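Long-range contacts in aminopeptidase YwaD (Bacillus subtilis, PDB 6HC7), which removes N-terminal residues from peptides, arginine, lysine and leucine among them, as a secreted zinc-dependent aminopeptidase of the M28 family: residues A67-S72 and T226-I231; A293-L298 and I450-K455; L335-L340 and L363-G368. All coordinates share one frame; numbering follows the deposited sequence.

Contact 1: residues A67-S72 and T226-I231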
ATOM      1  N   ALA A  67       0.859 -16.397  -3.228  1.00 38.90           N
ATOM      2  CA  ALA A  67       2.021 -17.209  -2.891  1.00 37.66           C
ATOM      3  C   ALA A  67       3.277 -16.356  -2.690  1.00 36.44           C
ATOM      4  O   ALA A  67       4.069 -16.605  -1.768  1.00 35.19           O
ATOM      5  CB  ALA A  67       2.251 -18.245  -3.958  1.00 28.12           C
ATOM      6  N   ALA A  68       3.443 -15.339  -3.534  1.00 30.01           N
ATOM      7  CA  ALA A  68       4.619 -14.478  -3.450  1.00 32.25           C
ATOM      8  C   ALA A  68       4.623 -13.609  -2.193  1.00 38.02           C
ATOM      9  O   ALA A  68       5.694 -13.295  -1.681  1.00 39.59           O
ATOM     10  CB  ALA A  68       4.727 -13.608  -4.677  1.00 32.13           C
ATOM     11  N   GLU A  69       3.449 -13.201  -1.706  1.00 35.19           N
ATOM     12  CA  GLU A  69       3.406 -12.455  -0.459  1.00 36.81           C
ATOM     13  C   GLU A  69       3.777 -13.381   0.688  1.00 35.96           C
ATOM     14  O   GLU A  69       4.492 -12.993   1.620  1.00 34.65           O
ATOM     15  CB  GLU A  69       2.036 -11.828  -0.189  1.00 35.17           C
ATOM     16  CG  GLU A  69       2.057 -10.989   1.106  1.00 31.09           C
ATOM     17  CD  GLU A  69       0.711 -10.357   1.478  1.00 32.98           C
ATOM     18  OE1 GLU A  69      -0.330 -11.051   1.549  1.00 31.04           O
ATOM     19  OE2 GLU A  69       0.700  -9.136   1.714  1.00 35.03           O
ATOM     20  N   LYS A  70       3.295 -14.614   0.610  1.00 36.33           N
ATOM     21  CA  LYS A  70       3.541 -15.567   1.683  1.00 36.56           C
ATOM     22  C   LYS A  70       5.012 -15.977   1.693  1.00 29.62           C
ATOM     23  O   LYS A  70       5.591 -16.179   2.739  1.00 27.81           O
ATOM     24  CB  LYS A  70       2.610 -16.778   1.551  1.00 36.96           C
ATOM     25  CG  LYS A  70       1.176 -16.482   2.004  1.00 37.33           C
ATOM     26  CD  LYS A  70       0.507 -17.702   2.601  1.00 44.76           C
ATOM     27  CE  LYS A  70      -0.602 -17.333   3.582  1.00 42.76           C
ATOM     28  NZ  LYS A  70      -1.608 -16.432   2.967  1.00 44.64           N
ATOM     29  N   LYS A  71       5.617 -16.039   0.517  1.00 30.72           N
ATOM     30  CA  LYS A  71       7.027 -16.384   0.388  1.00 34.24           C
ATOM     31  C   LYS A  71       7.927 -15.248   0.876  1.00 35.42           C
ATOM     32  O   LYS A  71       9.034 -15.477   1.375  1.00 34.19           O
ATOM     33  CB  LYS A  71       7.345 -16.734  -1.074  1.00 35.90           C
ATOM     34  CG  LYS A  71       8.770 -17.220  -1.338  1.00 41.29           C
ATOM     35  CD  LYS A  71       8.766 -18.365  -2.364  1.00 43.15           C
ATOM     36  CE  LYS A  71      10.170 -18.810  -2.725  1.00 45.69           C
ATOM     37  NZ  LYS A  71      10.793 -17.952  -3.772  1.00 48.43           N
ATOM     38  N   SER A  72       7.440 -14.020   0.724  1.00 36.66           N
ATOM     39  CA  SER A  72       8.155 -12.840   1.197  1.00 35.78           C
ATOM     40  C   SER A  72       8.138 -12.786   2.716  1.00 34.69           C
ATOM     41  O   SER A  72       9.097 -12.361   3.350  1.00 34.05           O
ATOM     42  CB  SER A  72       7.536 -11.573   0.623  1.00 33.52           C
ATOM     43  OG  SER A  72       7.546 -11.620  -0.788  1.00 38.86           O
ATOM     44  N   THR A 226      -5.777 -15.181   2.923  1.00 38.02           N
ATOM     45  CA  THR A 226      -5.109 -14.643   4.116  1.00 36.08           C
ATOM     46  C   THR A 226      -3.802 -13.932   3.798  1.00 33.28           C
ATOM     47  O   THR A 226      -3.141 -14.208   2.807  1.00 36.02           O
ATOM     48  CB  THR A 226      -4.767 -15.735   5.146  1.00 37.55           C
ATOM     49  OG1 THR A 226      -3.919 -16.714   4.526  1.00 35.87           O
ATOM     50  CG2 THR A 226      -6.027 -16.391   5.723  1.00 36.46           C
ATOM     51  N   SER A 227      -3.420 -13.036   4.683  1.00 31.52           N
ATOM     52  CA  SER A 227      -2.137 -12.375   4.607  1.00 34.01           C
ATOM     53  C   SER A 227      -1.583 -12.410   6.013  1.00 36.00           C
ATOM     54  O   SER A 227      -2.186 -13.016   6.899  1.00 36.53           O
ATOM     55  CB  SER A 227      -2.268 -10.931   4.098  1.00 32.00           C
ATOM     56  OG  SER A 227      -0.998 -10.311   3.961  1.00 29.63           O
ATOM     57  N   GLN A 228      -0.471 -11.725   6.236  1.00 35.50           N
ATOM     58  CA  GLN A 228       0.167 -11.764   7.533  1.00 39.41           C
ATOM     59  C   GLN A 228       1.153 -10.620   7.781  1.00 34.63           C
ATOM     60  O   GLN A 228       1.815 -10.133   6.864  1.00 32.44           O
ATOM     61  CB  GLN A 228       0.890 -13.103   7.709  1.00 36.26           C
ATOM     62  CG  GLN A 228       1.899 -13.371   6.619  1.00 32.67           C
ATOM     63  CD  GLN A 228       1.244 -13.770   5.310  1.00 38.62           C
ATOM     64  OE1 GLN A 228       0.389 -14.662   5.275  1.00 37.90           O
ATOM     65  NE2 GLN A 228       1.628 -13.095   4.223  1.00 35.85           N
ATOM     66  N   ASN A 229       1.257 -10.241   9.050  1.00 31.82           N
ATOM     67  CA  ASN A 229       2.267  -9.310   9.539  1.00 27.59           C
ATOM     68  C   ASN A 229       3.412 -10.079  10.162  1.00 32.06           C
ATOM     69  O   ASN A 229       3.198 -11.100  10.820  1.00 35.52           O
ATOM     70  CB  ASN A 229       1.648  -8.353  10.546  1.00 22.48           C
ATOM     71  CG  ASN A 229       0.417  -7.654   9.981  1.00 29.98           C
ATOM     72  OD1 ASN A 229       0.412  -7.182   8.830  1.00 28.54           O
ATOM     73  ND2 ASN A 229      -0.636  -7.610  10.767  1.00 27.87           N
ATOM     74  N   ILE A 230       4.631  -9.619   9.914  1.00 29.43           N
ATOM     75  CA  ILE A 230       5.808 -10.206  10.529  1.00 30.97           C
ATOM     76  C   ILE A 230       6.374  -9.221  11.556  1.00 31.24           C
ATOM     77  O   ILE A 230       6.836  -8.145  11.204  1.00 31.73           O
ATOM     78  CB  ILE A 230       6.881 -10.577   9.486  1.00 28.03           C
ATOM     79  CG1 ILE A 230       6.338 -11.615   8.519  1.00 31.22           C
ATOM     80  CG2 ILE A 230       8.109 -11.182  10.149  1.00 32.92           C
ATOM     81  CD1 ILE A 230       5.605 -11.015   7.364  1.00 38.94           C
ATOM     82  N   ILE A 231       6.329  -9.621  12.823  1.00 31.24           N
ATOM     83  CA  ILE A 231       6.654  -8.772  13.958  1.00 26.57           C
ATOM     84  C   ILE A 231       7.912  -9.249  14.659  1.00 32.98           C
ATOM     85  O   ILE A 231       7.996 -10.404  15.073  1.00 31.97           O
ATOM     86  CB  ILE A 231       5.477  -8.774  14.944  1.00 33.36           C
ATOM     87  CG1 ILE A 231       4.158  -8.624  14.158  1.00 31.02           C
ATOM     88  CG2 ILE A 231       5.660  -7.711  16.029  1.00 27.34           C
ATOM     89  CD1 ILE A 231       2.928  -9.109  14.861  1.00 29.44           C
TER
HETATM   90  O   HOH W   1      -0.311 -13.571   1.803  1.00 35.85           O
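Helix 67-82 lies against the long strand 214-234 one shell out from the zinc centre, the Glu69 side chain about 12 Å from a zinc ion, and the meeting is carried by Glu69 and Lys70 on the helix and by Thr226, Ser227 and Gln228 on the strand. Glu69 is buried. Its CG stands anti to the backbone N (chi1 -177°) and the chain stays extended beyond it, which carries the carboxylate across to the strand. There OE1 accepts from Ser227 OG at 2.6 Å, the hydroxyl arriving from above the carboxylate plane, 52° out of it. Water 1 also donates to Glu69 OE1, and the backbone N of Gly65 is a third donor; OE2 takes the backbone N-H of Ala293.

The same water donates to Thr226 O at 3.1 Å and accepts from Gln228 NE2, so it ties the helix glutamate to two strand residues at once. Gln228 slides past Glu69 in the opposite direction, its amide plane 84° from the carboxylate, and Glu69 CG rests 3.8 Å from Gln228 NE2. Next along the helix, the Lys70 chain bends so that NZ donates to Thr226 OG1 at 2.8 Å. On the way it crosses Gln228 at about a right angle, with CE 3.3 Å from Gln228 OE1.

Nothing greasy holds this interface; it is a polar network centred on a carboxylate. With four donors round its two oxygens, Glu69 is probably stabilised as an anion, and its grip on Ala293 links the helix to the loop that carries zinc ligand Glu295.

Contact 2: residues A293-L298 and I450-K455. With ZN (zinc ion), chain E.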
ATOM      1  N   ALA A 293      -0.632  -6.780   3.076  1.00 22.21           N
ATOM      2  CA  ALA A 293      -1.909  -6.353   2.531  1.00 26.37           C
ATOM      3  C   ALA A 293      -2.226  -4.890   2.836  1.00 26.37           C
ATOM      4  O   ALA A 293      -3.375  -4.540   3.106  1.00 24.62           O
ATOM      5  CB  ALA A 293      -3.030  -7.267   3.057  1.00 25.05           C
ATOM      6  N   GLU A 294      -1.208  -4.035   2.795  1.00 24.67           N
ATOM      7  CA  GLU A 294      -1.425  -2.603   2.976  1.00 25.97           C
ATOM      8  C   GLU A 294      -2.178  -2.065   1.777  1.00 31.89           C
ATOM      9  O   GLU A 294      -3.042  -1.189   1.876  1.00 33.55           O
ATOM     10  CB  GLU A 294      -0.092  -1.891   3.141  1.00 25.05           C
ATOM     11  CG  GLU A 294      -0.150  -0.399   3.295  1.00 28.30           C
ATOM     12  CD  GLU A 294      -0.349   0.325   1.980  1.00 31.11           C
ATOM     13  OE1 GLU A 294      -0.844   1.467   1.996  1.00 32.11           O
ATOM     14  OE2 GLU A 294      -0.008  -0.251   0.928  1.00 34.28           O
ATOM     15  N   GLU A 295      -1.843  -2.663   0.647  1.00 30.25           N
ATOM     16  CA  GLU A 295      -2.236  -2.242  -0.674  1.00 27.99           C
ATOM     17  C   GLU A 295      -3.715  -2.503  -0.948  1.00 33.26           C
ATOM     18  O   GLU A 295      -4.232  -2.110  -1.996  1.00 36.37           O
ATOM     19  CB  GLU A 295      -1.335  -2.979  -1.668  1.00 30.75           C
ATOM     20  CG  GLU A 295      -0.944  -2.258  -2.895  1.00 36.17           C
ATOM     21  CD  GLU A 295      -0.079  -1.039  -2.661  1.00 29.35           C
ATOM     22  OE1 GLU A 295       1.171  -1.148  -2.716  1.00 25.18           O
ATOM     23  OE2 GLU A 295      -0.678   0.043  -2.478  1.00 31.23           O
ATOM     24  N   LEU A 296      -4.395  -3.167  -0.007  1.00 32.95           N
ATOM     25  CA  LEU A 296      -5.842  -3.407  -0.102  1.00 29.47           C
ATOM     26  C   LEU A 296      -6.622  -2.503   0.831  1.00 35.61           C
ATOM     27  O   LEU A 296      -7.825  -2.679   0.994  1.00 40.98           O
ATOM     28  CB  LEU A 296      -6.195  -4.857   0.246  1.00 30.93           C
ATOM     29  CG  LEU A 296      -5.768  -5.992  -0.681  1.00 31.92           C
ATOM     30  CD1 LEU A 296      -6.189  -7.306  -0.073  1.00 27.52           C
ATOM     31  CD2 LEU A 296      -6.380  -5.805  -2.047  1.00 26.77           C
ATOM     32  N   GLY A 297      -5.935  -1.569   1.481  1.00 35.02           N
ATOM     33  CA  GLY A 297      -6.592  -0.690   2.426  1.00 30.50           C
ATOM     34  C   GLY A 297      -6.096  -0.886   3.847  1.00 33.30           C
ATOM     35  O   GLY A 297      -6.911  -1.083   4.769  1.00 31.04           O
ATOM     36  N   LEU A 298      -4.766  -0.845   4.003  1.00 28.58           N
ATOM     37  CA  LEU A 298      -4.103  -0.901   5.299  1.00 25.85           C
ATOM     38  C   LEU A 298      -4.568  -2.093   6.128  1.00 30.89           C
ATOM     39  O   LEU A 298      -4.745  -1.976   7.345  1.00 28.15           O
ATOM     40  CB  LEU A 298      -4.365   0.386   6.078  1.00 27.60           C
ATOM     41  CG  LEU A 298      -4.262   1.717   5.327  1.00 32.58           C
ATOM     42  CD1 LEU A 298      -4.349   2.869   6.325  1.00 26.26           C
ATOM     43  CD2 LEU A 298      -2.990   1.819   4.453  1.00 24.84           C
ATOM     44  N   ILE A 450      -7.172   6.551   3.732  1.00 38.97           N
ATOM     45  CA  ILE A 450      -6.930   5.143   3.962  1.00 36.18           C
ATOM     46  C   ILE A 450      -6.465   4.424   2.692  1.00 38.54           C
ATOM     47  O   ILE A 450      -5.390   3.828   2.676  1.00 39.10           O
ATOM     48  CB  ILE A 450      -8.188   4.485   4.520  1.00 38.75           C
ATOM     49  CG1 ILE A 450      -8.392   4.934   5.966  1.00 36.24           C
ATOM     50  CG2 ILE A 450      -8.108   2.964   4.421  1.00 37.69           C
ATOM     51  CD1 ILE A 450      -9.726   4.542   6.531  1.00 39.42           C
ATOM     52  N   PHE A 451      -7.254   4.505   1.623  1.00 41.72           N
ATOM     53  CA  PHE A 451      -6.968   3.747   0.404  1.00 34.73           C
ATOM     54  C   PHE A 451      -6.067   4.493  -0.576  1.00 40.35           C
ATOM     55  O   PHE A 451      -5.761   5.660  -0.374  1.00 40.80           O
ATOM     56  CB  PHE A 451      -8.270   3.369  -0.284  1.00 32.83           C
ATOM     57  CG  PHE A 451      -9.164   2.520   0.563  1.00 38.54           C
ATOM     58  CD1 PHE A 451     -10.096   3.101   1.411  1.00 37.65           C
ATOM     59  CD2 PHE A 451      -9.077   1.137   0.514  1.00 36.63           C
ATOM     60  CE1 PHE A 451     -10.919   2.317   2.197  1.00 36.18           C
ATOM     61  CE2 PHE A 451      -9.904   0.353   1.291  1.00 38.13           C
ATOM     62  CZ  PHE A 451     -10.824   0.941   2.140  1.00 32.96           C
ATOM     63  N   GLU A 452      -5.619   3.793  -1.619  1.00 41.94           N
ATOM     64  CA  GLU A 452      -4.917   4.418  -2.737  1.00 41.52           C
ATOM     65  C   GLU A 452      -5.714   4.213  -4.038  1.00 47.89           C
ATOM     66  O   GLU A 452      -6.481   3.254  -4.152  1.00 50.90           O
ATOM     67  CB  GLU A 452      -3.503   3.854  -2.870  1.00 41.56           C
ATOM     68  CG  GLU A 452      -2.643   4.047  -1.630  1.00 39.43           C
ATOM     69  CD  GLU A 452      -1.289   3.344  -1.708  1.00 36.88           C
ATOM     70  OE1 GLU A 452      -0.815   3.041  -2.829  1.00 33.81           O
ATOM     71  OE2 GLU A 452      -0.698   3.089  -0.636  1.00 37.73           O
ATOM     72  N   ASP A 453      -5.547   5.131  -4.993  1.00 48.77           N
ATOM     73  CA  ASP A 453      -6.182   5.056  -6.317  1.00 44.63           C
ATOM     74  C   ASP A 453      -7.694   4.752  -6.281  1.00 52.43           C
ATOM     75  O   ASP A 453      -8.137   3.784  -6.907  1.00 53.20           O
ATOM     76  CB  ASP A 453      -5.471   3.990  -7.179  1.00 44.55           C
ATOM     77  CG  ASP A 453      -4.004   4.347  -7.503  1.00 50.25           C
ATOM     78  OD1 ASP A 453      -3.449   5.271  -6.865  1.00 53.07           O
ATOM     79  OD2 ASP A 453      -3.395   3.698  -8.393  1.00 45.20           O
ATOM     80  N   ILE A 454      -8.498   5.549  -5.567  1.00 55.60           N
ATOM     81  CA  ILE A 454      -9.950   5.256  -5.534  1.00 54.17           C
ATOM     82  C   ILE A 454     -10.747   6.038  -6.578  1.00 52.52           C
ATOM     83  O   ILE A 454     -11.972   5.922  -6.640  1.00 51.61           O
ATOM     84  CB  ILE A 454     -10.617   5.505  -4.125  1.00 49.70           C
ATOM     85  CG1 ILE A 454     -10.177   6.818  -3.483  1.00 54.00           C
ATOM     86  CG2 ILE A 454     -10.351   4.355  -3.169  1.00 49.01           C
ATOM     87  CD1 ILE A 454     -10.928   7.107  -2.185  1.00 46.41           C
ATOM     88  N   LYS A 455     -10.057   6.820  -7.403  1.00 54.76           N
ATOM     89  CA  LYS A 455     -10.704   7.471  -8.540  1.00 60.33           C
ATOM     90  C   LYS A 455      -9.647   7.845  -9.592  1.00 61.61           C
ATOM     91  O   LYS A 455      -9.959   8.411 -10.649  1.00 64.92           O
ATOM     92  CB  LYS A 455     -11.525   8.695  -8.081  1.00 57.51           C
ATOM     93  CG  LYS A 455     -10.776  10.021  -8.060  1.00 59.89           C
ATOM     94  CD  LYS A 455     -11.359  11.004  -7.050  1.00 63.72           C
ATOM     95  CE  LYS A 455     -12.778  11.454  -7.396  1.00 73.33           C
ATOM     96  NZ  LYS A 455     -13.323  12.426  -6.379  1.00 73.96           N
ATOM     97  OXT LYS A 455      -8.454   7.554  -9.420  1.00 52.65           O
TER
HETATM   98 ZN    ZN E 502       1.133   1.442  -2.995  1.00 43.76          ZN
HETATM   99  O   HOH W   2      -4.417   1.531   1.495  1.00 37.37           O
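Glu452, from the C-terminal tail, and Glu295, from the loop before helix 299-306, bind the same zinc ion. Glu452 OE1 sits 2.5 Å from the zinc, and Glu295 offers both oxygens, OE2 the closer and OE1 at 2.6 Å from the metal; Asp262 and His401 complete the shell. The two side chains cross obliquely and their carboxylate planes are 79° apart. Glu452 OE1 also has a hydrogen bond with Tyr400 OH. The second oxygen, Glu452 OE2, comes within 3.1 Å of Glu294 OE1, two acceptors that make no hydrogen bond.

Packing is tight beside this site. Gly297 CA comes obliquely to the Phe451 ring, 3.6 Å from CD2, while Leu296 O meets the ring edge 3.7 Å from Phe451 CE2. A CB on Gly297 would run into that ring. Leu298, its CG anti to its own carbonyl carbon (chi1 -44°), sets CG 3.6 Å from Ile450 O and 4.1 Å from Ile450 CG2. An alanine at Leu298 is likely to leave Ile450 CG2 and the carbonyl of Ile450 without the leucine branches packed on them, opening a gap toward Val374 and Pro375. Water 2 bridges the backbones, donating to both Glu294 O and Ile450 O.

The loose side begins after Glu452: the tail makes no contact with residues 293-298 and runs out to exposed Asp453 and Lys455, whose terminal carboxylate makes a salt bridge with Arg153.

Adjacent glutamates beside a two-zinc centre are characteristic of M28 aminopeptidases; in well-studied members the first is the general base, and Glu294 is consistent with that role. Here the enzyme's own tail adds a further carboxylate to the ion expected, by similarity, to be catalytic.

Contact 3: residues L335-L340 and L363-G368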
ATOM      1  N   LEU A 335      12.476  14.737   1.325  1.00 48.08           N
ATOM      2  CA  LEU A 335      11.922  13.695   2.197  1.00 40.37           C
ATOM      3  C   LEU A 335      10.755  14.225   3.012  1.00 39.49           C
ATOM      4  O   LEU A 335      10.932  15.069   3.869  1.00 46.82           O
ATOM      5  CB  LEU A 335      13.007  13.160   3.132  1.00 46.69           C
ATOM      6  CG  LEU A 335      12.799  11.887   3.958  1.00 46.61           C
ATOM      7  CD1 LEU A 335      12.166  10.788   3.119  1.00 44.51           C
ATOM      8  CD2 LEU A 335      14.145  11.407   4.503  1.00 36.57           C
ATOM      9  N   TYR A 336       9.557  13.731   2.750  1.00 40.85           N
ATOM     10  CA  TYR A 336       8.382  14.217   3.446  1.00 41.57           C
ATOM     11  C   TYR A 336       8.021  13.347   4.634  1.00 43.52           C
ATOM     12  O   TYR A 336       8.120  12.126   4.567  1.00 41.30           O
ATOM     13  CB  TYR A 336       7.194  14.307   2.491  1.00 43.30           C
ATOM     14  CG  TYR A 336       7.298  15.474   1.547  1.00 48.94           C
ATOM     15  CD1 TYR A 336       8.024  15.373   0.368  1.00 48.49           C
ATOM     16  CD2 TYR A 336       6.699  16.695   1.851  1.00 51.25           C
ATOM     17  CE1 TYR A 336       8.130  16.453  -0.499  1.00 56.17           C
ATOM     18  CE2 TYR A 336       6.800  17.775   0.997  1.00 50.17           C
ATOM     19  CZ  TYR A 336       7.521  17.649  -0.177  1.00 56.30           C
ATOM     20  OH  TYR A 336       7.631  18.716  -1.037  1.00 61.94           O
ATOM     21  N   VAL A 337       7.612  14.000   5.718  1.00 40.15           N
ATOM     22  CA  VAL A 337       7.132  13.332   6.909  1.00 35.49           C
ATOM     23  C   VAL A 337       5.636  13.569   6.997  1.00 37.80           C
ATOM     24  O   VAL A 337       5.183  14.658   7.354  1.00 39.58           O
ATOM     25  CB  VAL A 337       7.841  13.851   8.177  1.00 36.50           C
ATOM     26  CG1 VAL A 337       7.331  13.133   9.413  1.00 32.67           C
ATOM     27  CG2 VAL A 337       9.347  13.689   8.039  1.00 34.45           C
ATOM     28  N   ASN A 338       4.865  12.546   6.661  1.00 31.41           N
ATOM     29  CA  ASN A 338       3.429  12.686   6.561  1.00 36.13           C
ATOM     30  C   ASN A 338       2.710  12.376   7.861  1.00 39.39           C
ATOM     31  O   ASN A 338       2.881  11.297   8.416  1.00 39.95           O
ATOM     32  CB  ASN A 338       2.883  11.767   5.464  1.00 38.88           C
ATOM     33  CG  ASN A 338       3.117  12.302   4.066  1.00 39.64           C
ATOM     34  OD1 ASN A 338       2.162  12.606   3.347  1.00 43.91           O
ATOM     35  ND2 ASN A 338       4.375  12.397   3.664  1.00 33.14           N
ATOM     36  N   THR A 339       1.881  13.299   8.339  1.00 38.43           N
ATOM     37  CA  THR A 339       1.000  12.960   9.447  1.00 37.73           C
ATOM     38  C   THR A 339      -0.441  13.145   9.026  1.00 38.01           C
ATOM     39  O   THR A 339      -0.764  14.027   8.241  1.00 43.41           O
ATOM     40  CB  THR A 339       1.290  13.800  10.718  1.00 42.70           C
ATOM     41  OG1 THR A 339       0.632  15.067  10.636  1.00 40.54           O
ATOM     42  CG2 THR A 339       2.801  13.997  10.906  1.00 36.85           C
ATOM     43  N   LEU A 340      -1.310  12.305   9.560  1.00 36.77           N
ATOM     44  CA  LEU A 340      -2.680  12.243   9.109  1.00 36.32           C
ATOM     45  C   LEU A 340      -3.376  13.596   9.236  1.00 43.69           C
ATOM     46  O   LEU A 340      -4.342  13.872   8.517  1.00 48.68           O
ATOM     47  CB  LEU A 340      -3.445  11.170   9.893  1.00 32.71           C
ATOM     48  CG  LEU A 340      -4.916  10.999   9.520  1.00 36.30           C
ATOM     49  CD1 LEU A 340      -5.036  10.426   8.111  1.00 40.58           C
ATOM     50  CD2 LEU A 340      -5.668  10.151  10.531  1.00 39.00           C
ATOM     51  N   LEU A 363      14.072  18.257   4.551  1.00 55.42           N
ATOM     52  CA  LEU A 363      13.069  17.520   5.321  1.00 48.25           C
ATOM     53  C   LEU A 363      11.839  18.387   5.568  1.00 47.88           C
ATOM     54  O   LEU A 363      11.962  19.550   5.942  1.00 57.04           O
ATOM     55  CB  LEU A 363      13.676  17.043   6.642  1.00 50.70           C
ATOM     56  CG  LEU A 363      12.964  15.970   7.460  1.00 52.53           C
ATOM     57  CD1 LEU A 363      14.006  14.997   7.914  1.00 50.38           C
ATOM     58  CD2 LEU A 363      12.303  16.569   8.662  1.00 46.82           C
ATOM     59  N   SER A 364      10.647  17.848   5.347  1.00 39.61           N
ATOM     60  CA  SER A 364       9.462  18.676   5.495  1.00 45.59           C
ATOM     61  C   SER A 364       8.302  17.932   6.115  1.00 44.16           C
ATOM     62  O   SER A 364       8.004  16.800   5.750  1.00 47.28           O
ATOM     63  CB  SER A 364       9.034  19.247   4.138  1.00 45.58           C
ATOM     64  OG  SER A 364      10.173  19.611   3.368  1.00 48.81           O
ATOM     65  N   LEU A 365       7.644  18.575   7.060  1.00 40.77           N
ATOM     66  CA  LEU A 365       6.407  18.032   7.567  1.00 44.64           C
ATOM     67  C   LEU A 365       5.360  18.327   6.533  1.00 44.60           C
ATOM     68  O   LEU A 365       5.460  19.323   5.834  1.00 48.01           O
ATOM     69  CB  LEU A 365       6.014  18.643   8.911  1.00 41.27           C
ATOM     70  CG  LEU A 365       4.687  18.147   9.501  1.00 46.83           C
ATOM     71  CD1 LEU A 365       4.793  16.694   9.991  1.00 39.90           C
ATOM     72  CD2 LEU A 365       4.186  19.075  10.614  1.00 51.64           C
ATOM     73  N   THR A 366       4.366  17.456   6.428  1.00 40.20           N
ATOM     74  CA  THR A 366       3.214  17.737   5.609  1.00 42.40           C
ATOM     75  C   THR A 366       2.130  16.780   6.038  1.00 40.92           C
ATOM     76  O   THR A 366       2.380  15.901   6.858  1.00 44.23           O
ATOM     77  CB  THR A 366       3.512  17.589   4.095  1.00 45.08           C
ATOM     78  OG1 THR A 366       2.332  17.894   3.343  1.00 49.41           O
ATOM     79  CG2 THR A 366       3.956  16.178   3.765  1.00 49.01           C
ATOM     80  N   GLN A 367       0.930  16.971   5.496  1.00 42.32           N
ATOM     81  CA  GLN A 367      -0.187  16.060   5.713  1.00 43.68           C
ATOM     82  C   GLN A 367      -0.162  14.901   4.711  1.00 44.25           C
ATOM     83  O   GLN A 367       0.254  15.066   3.566  1.00 47.66           O
ATOM     84  CB  GLN A 367      -1.513  16.814   5.611  1.00 30.96           C
ATOM     85  CG  GLN A 367      -2.744  16.036   6.116  1.00 41.12           C
ATOM     86  CD  GLN A 367      -3.297  15.005   5.104  1.00 50.78           C
ATOM     87  OE1 GLN A 367      -2.941  15.020   3.919  1.00 52.18           O
ATOM     88  NE2 GLN A 367      -4.153  14.096   5.584  1.00 43.98           N
ATOM     89  N   GLY A 368      -0.610  13.728   5.152  1.00 45.25           N
ATOM     90  CA  GLY A 368      -0.784  12.593   4.263  1.00 45.51           C
ATOM     91  C   GLY A 368      -1.200  11.312   4.960  1.00 41.96           C
ATOM     92  O   GLY A 368      -0.641  10.946   5.984  1.00 39.20           O
TER
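Val337 N donates to Ser364 O at 2.8 Å with an N-H...O angle of 170°, the shortest of the bonds that zip strand 334-339 to strand 363-367. Ser364 O is also approached by the CA-H of Tyr336, with CA 3.5 Å away. The parallel ladder runs on through Ser364 N to Leu335 O, Thr366 N to Val337 O, Thr339 N to Thr366 O and Gly368 N to Thr339 O. Past the last strand pair, the bent Gln367 side chain continues it: NE2 donates to Leu340 O at 2.9 Å. The acceptor lies near the plane of the amide, but the donor stands above the carbonyl plane, 49° out of it. Asp449 is a second, weak partner of that NE2.

On the face carrying Tyr336 and Thr366, the threonine methyl CG2 lies 3.4 Å from Tyr336 CD2, obliquely to the ring. Thr366 OG1 is anti to the backbone N (chi1 -179°), an orientation that gives the methyl to the tyrosine and the hydroxyl to Glu394. Ser364 CB adds a looser touch, 4.1 Å from Tyr336 CE2.

The other face, of Leu335, Val337, Leu363 and Leu365, is apolar. Leu363 CD2 reaches Val337 CG2 at 4.2 Å, and Trp348 of helix 346-358 touches Val337, Leu363 and Leu365, covering this side. From the strand end, where side chains diverge, the Thr339 methyl CG2 touches Leu365 CD1 at 3.5 Å, the two side chains crossing at about a right angle.

Strand, helix on one face, then a parallel strand alongside the first: this is a beta-alpha-beta crossover. Strand 334-339 also pairs antiparallel with strand 382-389, giving the mixed sheet that belongs to the alpha/beta fold of M28 peptidases.

Contacts 1 and 2 meet at Ala293 through a probable hydrogen bond. Contact 3 stands apart, its centre about 28 Å from that of contact 1 on the opposite side of the chain's centre, though nested within the chain loop that contact 2 closes. Contact 1 is buried and polar, joining helix to strand. Contact 2 is only partly buried although it lies nearest the chain's centre, and it joins two irregular segments by metal and van der Waals contact, without direct hydrogen bonds. Contact 3, also partly buried, is a backbone ladder between parallel strands, with a leucine and valine face under Trp348.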